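Local coordinates for protein GH59 galactosidase (Clostridium cellulolyticum, PDB 2V4V) that binds xylose through this family 6 carbohydrate-binding module, one part of a larger glycoside hydrolase that probably acts on plant cell wall polysaccharides, at residues Q1-E10 with V40-G52. Residues are numbered along the deposited sequence; the frame is centred on the assembly and turned at random.
With NA (sodium ion), chain C.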
ATOM      1  N   GLN A   1       2.425   7.005 -14.199  1.00 16.99           N
ATOM      2  CA  GLN A   1       1.360   7.511 -13.299  1.00 16.95           C
ATOM      3  C   GLN A   1       1.983   8.371 -12.212  1.00 16.20           C
ATOM      4  O   GLN A   1       3.099   8.121 -11.763  1.00 15.51           O
ATOM      5  CB  GLN A   1       0.555   6.372 -12.673  1.00 17.52           C
ATOM      6  CG  GLN A   1       1.341   5.354 -11.825  1.00 17.62           C
ATOM      7  CD  GLN A   1       0.543   4.077 -11.574  1.00 19.47           C
ATOM      8  OE1 GLN A   1      -0.645   4.141 -11.210  1.00 19.65           O
ATOM      9  NE2 GLN A   1       1.187   2.911 -11.774  1.00 18.40           N
ATOM     10  N   SER A   2       1.261   9.393 -11.811  1.00 14.18           N
ATOM     11  CA  SER A   2       1.787  10.330 -10.837  1.00 13.35           C
ATOM     12  C   SER A   2       1.749   9.718  -9.440  1.00 11.56           C
ATOM     13  O   SER A   2       0.732   9.115  -9.048  1.00 11.82           O
ATOM     14  CB  SER A   2       0.911  11.578 -10.821  1.00 13.94           C
ATOM     15  OG  SER A   2       1.360  12.459  -9.811  1.00 14.92           O
ATOM     16  N   ALA A   3       2.822   9.911  -8.669  1.00 11.00           N
ATOM     17  CA  ALA A   3       2.791   9.481  -7.249  1.00 10.87           C
ATOM     18  C   ALA A   3       1.681  10.178  -6.444  1.00 11.31           C
ATOM     19  O   ALA A   3       1.206   9.642  -5.406  1.00 10.12           O
ATOM     20  CB  ALA A   3       4.168   9.722  -6.574  1.00 11.50           C
ATOM     21  N   TYR A   4       1.271  11.345  -6.933  1.00 11.77           N
ATOM     22  CA  TYR A   4       0.351  12.234  -6.224  1.00 12.02           C
ATOM     23  C   TYR A   4      -1.118  12.005  -6.581  1.00 12.74           C
ATOM     24  O   TYR A   4      -1.991  12.639  -5.994  1.00 14.50           O
ATOM     25  CB  TYR A   4       0.800  13.713  -6.399  1.00 11.90           C
ATOM     26  CG  TYR A   4       2.255  13.791  -6.041  1.00 12.65           C
ATOM     27  CD1 TYR A   4       2.661  13.665  -4.706  1.00 13.02           C
ATOM     28  CD2 TYR A   4       3.241  13.841  -7.025  1.00 14.40           C
ATOM     29  CE1 TYR A   4       4.015  13.649  -4.365  1.00 15.13           C
ATOM     30  CE2 TYR A   4       4.609  13.824  -6.685  1.00 15.56           C
ATOM     31  CZ  TYR A   4       4.985  13.741  -5.341  1.00 16.77           C
ATOM     32  OH  TYR A   4       6.313  13.725  -4.913  1.00 17.58           O
ATOM     33  N   SER A   5      -1.361  11.097  -7.533  1.00 13.56           N
ATOM     34  CA  SER A   5      -2.689  10.677  -7.902  1.00 13.85           C
ATOM     35  C   SER A   5      -3.207   9.639  -6.898  1.00 12.76           C
ATOM     36  O   SER A   5      -2.468   9.048  -6.106  1.00 12.23           O
ATOM     37  CB  SER A   5      -2.690  10.058  -9.326  1.00 15.02           C
ATOM     38  OG  SER A   5      -1.881   8.878  -9.421  1.00 18.01           O
ATOM     39  N   ARG A   6      -4.514   9.435  -6.946  1.00 12.05           N
ATOM     40  CA  ARG A   6      -5.101   8.335  -6.224  1.00 11.90           C
ATOM     41  C   ARG A   6      -4.872   7.056  -7.025  1.00 11.57           C
ATOM     42  O   ARG A   6      -5.359   6.918  -8.171  1.00 12.71           O
ATOM     43  CB  ARG A   6      -6.589   8.582  -6.042  1.00 12.95           C
ATOM     44  CG  ARG A   6      -7.331   7.410  -5.464  1.00 13.21           C
ATOM     45  CD  ARG A   6      -8.690   7.897  -5.195  1.00 15.55           C
ATOM     46  NE  ARG A   6      -9.640   6.827  -4.978  1.00 18.32           N
ATOM     47  CZ  ARG A   6     -10.651   6.902  -4.127  1.00 18.48           C
ATOM     48  NH1 ARG A   6     -10.828   8.010  -3.386  1.00 18.38           N
ATOM     49  NH2 ARG A   6     -11.465   5.860  -4.021  1.00 17.05           N
ATOM     50  N   ILE A   7      -4.123   6.128  -6.434  1.00  9.28           N
ATOM     51  CA  ILE A   7      -3.795   4.888  -7.130  1.00  9.49           C
ATOM     52  C   ILE A   7      -4.622   3.761  -6.492  1.00  9.11           C
ATOM     53  O   ILE A   7      -4.491   3.473  -5.293  1.00  8.94           O
ATOM     54  CB  ILE A   7      -2.287   4.599  -7.020  1.00  9.61           C
ATOM     55  CG1 ILE A   7      -1.478   5.752  -7.649  1.00 10.24           C
ATOM     56  CG2 ILE A   7      -1.921   3.233  -7.620  1.00 11.59           C
ATOM     57  CD1 ILE A   7       0.041   5.665  -7.353  1.00 12.00           C
ATOM     58  N   GLU A   8      -5.530   3.193  -7.284  1.00  9.09           N
ATOM     59  CA  GLU A   8      -6.372   2.144  -6.730  1.00  8.91           C
ATOM     60  C   GLU A   8      -5.516   0.895  -6.521  1.00  8.91           C
ATOM     61  O   GLU A   8      -4.725   0.514  -7.408  1.00  9.02           O
ATOM     62  CB  GLU A   8      -7.497   1.826  -7.685  1.00  9.06           C
ATOM     63  CG  GLU A   8      -8.460   3.000  -7.787  1.00  9.38           C
ATOM     64  CD  GLU A   8      -9.258   3.272  -6.484  1.00 11.85           C
ATOM     65  OE1 GLU A   8      -9.358   2.406  -5.603  1.00  9.38           O
ATOM     66  OE2 GLU A   8      -9.868   4.377  -6.351  1.00 17.01           O
ATOM     67  N   ALA A   9      -5.695   0.214  -5.385  1.00  7.92           N
ATOM     68  CA  ALA A   9      -4.772  -0.862  -5.055  1.00  7.88           C
ATOM     69  C   ALA A   9      -4.845  -1.970  -6.120  1.00  7.52           C
ATOM     70  O   ALA A   9      -3.826  -2.664  -6.381  1.00  8.83           O
ATOM     71  CB  ALA A   9      -5.116  -1.445  -3.674  1.00  7.90           C
ATOM     72  N   GLU A  10      -6.057  -2.173  -6.662  1.00  7.34           N
ATOM     73  CA  GLU A  10      -6.265  -3.295  -7.620  1.00  7.49           C
ATOM     74  C   GLU A  10      -5.671  -3.029  -9.016  1.00  8.07           C
ATOM     75  O   GLU A  10      -5.716  -3.913  -9.913  1.00  8.70           O
ATOM     76  CB  GLU A  10      -7.759  -3.621  -7.793  1.00  6.95           C
ATOM     77  CG  GLU A  10      -8.556  -2.556  -8.502  1.00 10.09           C
ATOM     78  CD  GLU A  10      -9.025  -1.406  -7.639  1.00 11.98           C
ATOM     79  OE1 GLU A  10      -8.621  -1.282  -6.450  1.00  9.03           O
ATOM     80  OE2 GLU A  10      -9.866  -0.630  -8.191  1.00 14.43           O
ATOM     81  N   VAL A  40       2.732  -4.376  -6.858  1.00  8.55           N
ATOM     82  CA  VAL A  40       3.714  -3.541  -7.578  1.00  9.27           C
ATOM     83  C   VAL A  40       2.967  -2.568  -8.516  1.00  9.40           C
ATOM     84  O   VAL A  40       2.031  -2.991  -9.205  1.00  9.61           O
ATOM     85  CB  VAL A  40       4.628  -4.397  -8.489  1.00 11.15           C
ATOM     86  CG1 VAL A  40       5.798  -3.490  -9.022  1.00 10.94           C
ATOM     87  CG2 VAL A  40       5.101  -5.688  -7.813  1.00 12.91           C
ATOM     88  N   TYR A  41       3.390  -1.303  -8.545  1.00  6.87           N
ATOM     89  CA  TYR A  41       2.812  -0.298  -9.401  1.00  8.75           C
ATOM     90  C   TYR A  41       3.945   0.317 -10.260  1.00  9.65           C
ATOM     91  O   TYR A  41       4.766   0.954  -9.743  1.00  9.45           O
ATOM     92  CB  TYR A  41       2.073   0.766  -8.522  1.00  8.47           C
ATOM     93  CG  TYR A  41       1.107   0.079  -7.584  1.00  7.32           C
ATOM     94  CD1 TYR A  41       1.530  -0.463  -6.396  1.00  5.96           C
ATOM     95  CD2 TYR A  41      -0.191  -0.117  -7.946  1.00  7.13           C
ATOM     96  CE1 TYR A  41       0.681  -1.160  -5.604  1.00  8.39           C
ATOM     97  CE2 TYR A  41      -1.056  -0.771  -7.148  1.00  7.77           C
ATOM     98  CZ  TYR A  41      -0.627  -1.343  -5.992  1.00  8.55           C
ATOM     99  OH  TYR A  41      -1.501  -2.046  -5.206  1.00  8.02           O
ATOM    100  N   ASN A  42       3.942   0.016 -11.568  1.00  9.44           N
ATOM    101  CA  ASN A  42       5.072   0.403 -12.395  1.00 10.55           C
ATOM    102  C   ASN A  42       5.061   1.881 -12.750  1.00 11.33           C
ATOM    103  O   ASN A  42       4.003   2.507 -12.920  1.00 11.04           O
ATOM    104  CB  ASN A  42       5.101  -0.393 -13.704  1.00 10.57           C
ATOM    105  CG  ASN A  42       5.439  -1.866 -13.498  1.00 11.67           C
ATOM    106  OD1 ASN A  42       5.721  -2.312 -12.394  1.00 13.55           O
ATOM    107  ND2 ASN A  42       5.391  -2.635 -14.588  1.00 14.86           N
ATOM    108  N   ASN A  43       6.272   2.403 -12.957  1.00 11.86           N
ATOM    109  CA  ASN A  43       6.433   3.719 -13.576  1.00 12.98           C
ATOM    110  C   ASN A  43       5.683   4.813 -12.841  1.00 11.69           C
ATOM    111  O   ASN A  43       4.911   5.592 -13.450  1.00 12.53           O
ATOM    112  CB  ASN A  43       5.940   3.679 -15.019  1.00 13.79           C
ATOM    113  CG  ASN A  43       6.661   2.648 -15.845  1.00 17.77           C
ATOM    114  OD1 ASN A  43       7.831   2.351 -15.584  1.00 21.41           O
ATOM    115  ND2 ASN A  43       5.957   2.066 -16.840  1.00 22.53           N
ATOM    116  N   VAL A  44       5.876   4.853 -11.534  1.00 10.07           N
ATOM    117  CA  VAL A  44       5.310   5.930 -10.736  1.00  9.44           C
ATOM    118  C   VAL A  44       6.300   7.113 -10.733  1.00  9.48           C
ATOM    119  O   VAL A  44       7.493   6.936 -10.455  1.00  9.60           O
ATOM    120  CB  VAL A  44       5.050   5.483  -9.291  1.00 10.21           C
ATOM    121  CG1 VAL A  44       4.547   6.633  -8.472  1.00 10.37           C
ATOM    122  CG2 VAL A  44       4.030   4.307  -9.233  1.00  9.43           C
ATOM    123  N   ASP A  45       5.777   8.294 -11.051  1.00  9.91           N
ATOM    124  CA  ASP A  45       6.622   9.490 -11.153  1.00 10.00           C
ATOM    125  C   ASP A  45       6.497  10.295  -9.868  1.00  9.32           C
ATOM    126  O   ASP A  45       5.435  10.816  -9.556  1.00  9.60           O
ATOM    127  CB  ASP A  45       6.178  10.334 -12.356  1.00 10.39           C
ATOM    128  CG  ASP A  45       7.103  11.513 -12.650  1.00 14.16           C
ATOM    129  OD1 ASP A  45       8.095  11.754 -11.909  1.00 13.89           O
ATOM    130  OD2 ASP A  45       6.815  12.186 -13.666  1.00 17.21           O
ATOM    131  N   PHE A  46       7.601  10.357  -9.113  1.00 10.08           N
ATOM    132  CA  PHE A  46       7.656  11.114  -7.886  1.00 10.02           C
ATOM    133  C   PHE A  46       8.010  12.576  -8.062  1.00 11.12           C
ATOM    134  O   PHE A  46       7.939  13.343  -7.093  1.00 11.01           O
ATOM    135  CB  PHE A  46       8.713  10.502  -6.951  1.00  9.58           C
ATOM    136  CG  PHE A  46       8.255   9.222  -6.339  1.00  7.79           C
ATOM    137  CD1 PHE A  46       7.538   9.239  -5.135  1.00  9.41           C
ATOM    138  CD2 PHE A  46       8.412   8.004  -7.052  1.00  9.46           C
ATOM    139  CE1 PHE A  46       7.058   8.028  -4.583  1.00  9.82           C
ATOM    140  CE2 PHE A  46       7.962   6.812  -6.532  1.00  7.46           C
ATOM    141  CZ  PHE A  46       7.283   6.810  -5.289  1.00  7.73           C
ATOM    142  N   GLY A  47       8.413  12.961  -9.272  1.00 12.02           N
ATOM    143  CA  GLY A  47       8.949  14.319  -9.503  1.00 15.45           C
ATOM    144  C   GLY A  47      10.009  14.642  -8.459  1.00 16.65           C
ATOM    145  O   GLY A  47      10.874  13.802  -8.128  1.00 16.97           O
ATOM    146  N   ASP A  48       9.905  15.832  -7.880  1.00 19.10           N
ATOM    147  CA  ASP A  48      10.791  16.247  -6.792  1.00 21.27           C
ATOM    148  C   ASP A  48       9.920  16.956  -5.770  1.00 21.94           C
ATOM    149  O   ASP A  48       9.481  18.098  -6.009  1.00 24.68           O
ATOM    150  CB  ASP A  48      11.900  17.166  -7.345  1.00 21.70           C
ATOM    151  CG  ASP A  48      12.542  18.057  -6.288  1.00 25.71           C
ATOM    152  OD1 ASP A  48      12.560  19.300  -6.532  1.00 28.92           O
ATOM    153  OD2 ASP A  48      13.029  17.533  -5.252  1.00 25.81           O
ATOM    154  N   GLY A  49       9.628  16.297  -4.656  1.00 21.64           N
ATOM    155  CA  GLY A  49       8.753  16.928  -3.645  1.00 19.75           C
ATOM    156  C   GLY A  49       8.093  16.005  -2.635  1.00 18.44           C
ATOM    157  O   GLY A  49       7.419  16.512  -1.732  1.00 18.16           O
ATOM    158  N   VAL A  50       8.288  14.675  -2.763  1.00 16.66           N
ATOM    159  CA  VAL A  50       7.516  13.708  -1.930  1.00 15.55           C
ATOM    160  C   VAL A  50       7.825  13.856  -0.439  1.00 15.01           C
ATOM    161  O   VAL A  50       8.995  14.021  -0.066  1.00 15.96           O
ATOM    162  CB  VAL A  50       7.732  12.217  -2.357  1.00 15.67           C
ATOM    163  CG1 VAL A  50       9.137  11.684  -1.929  1.00 17.09           C
ATOM    164  CG2 VAL A  50       6.606  11.337  -1.779  1.00 14.88           C
ATOM    165  N   GLY A  51       6.788  13.827   0.403  1.00 13.55           N
ATOM    166  CA  GLY A  51       6.995  13.862   1.847  1.00 12.24           C
ATOM    167  C   GLY A  51       6.186  12.830   2.653  1.00 11.07           C
ATOM    168  O   GLY A  51       6.481  12.556   3.801  1.00 10.71           O
ATOM    169  N   GLY A  52       5.167  12.241   2.024  1.00 10.87           N
ATOM    170  CA  GLY A  52       4.258  11.391   2.787  1.00 10.58           C
ATOM    171  C   GLY A  52       3.506  10.378   1.951  1.00 10.77           C
ATOM    172  O   GLY A  52       3.537  10.420   0.735  1.00 10.53           O
TER
HETATM  173 NA    NA C3052      -9.744   0.193  -4.685  1.00  8.04          NA
HETATM  174  O   HOH W   1     -11.467   0.468  -6.442  1.00 11.79           O
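Gln-1 pairs with the backbone of 43-45 at the start of the chain. Its N donates to Asn-43 O, and its O accepts from Asp-45 N at 2.8 Å. Ala-3 N then donates to Asp-45 O, coming from above the carbonyl plane. The two bonds of Asp-45, one at its N and one at its O, make a single bridge of Ser-2 with Asp-45. The Gln-1 side chain adds a fourth bond: NE2 reaches Asn-42 O at 3.1 Å, with that oxygen in the amide plane. Its CG lies between the backbone N and carbonyl carbon (chi1 59°), and the extended chain runs past Val-44 CG2 to that acceptor.

Two tyrosine hydroxyls donate to backbone oxygens, one from each segment. Tyr-4 OH donates to Phe-46 O at 2.7 Å, and that oxygen lies in plane at the edge of the Tyr-4 ring. Tyr-41 OH donates to Ala-9 O, also 2.7 Å away, on a lone pair in the carbonyl plane; the hydroxyl also bonds Thr-39 OG1. Between them the packing is apolar. Ala-3 CB sits over one face of the Phe-46 ring, 4.0 Å from its centroid, and meets Val-44 CG1.

Ser-2 O takes both N and OG of Ser-5, closing a type I turn, while Ser-2 OG accepts from Tyr-4 N in an ST turn. Asp-45 OD1 accepts from Gly-47 N, an Asx turn. Glu-8 OE1 and Glu-10 OE1 bind the sodium ion with Glu-28, Asn-123 and a water. The N-terminal arm 1-4 runs along 43-46, and strand 7-8, at the margin of the other sheet, meets Tyr-41 CD2 through Ile-7 CG2, in the beta-sandwich of a family 6 carbohydrate-binding module.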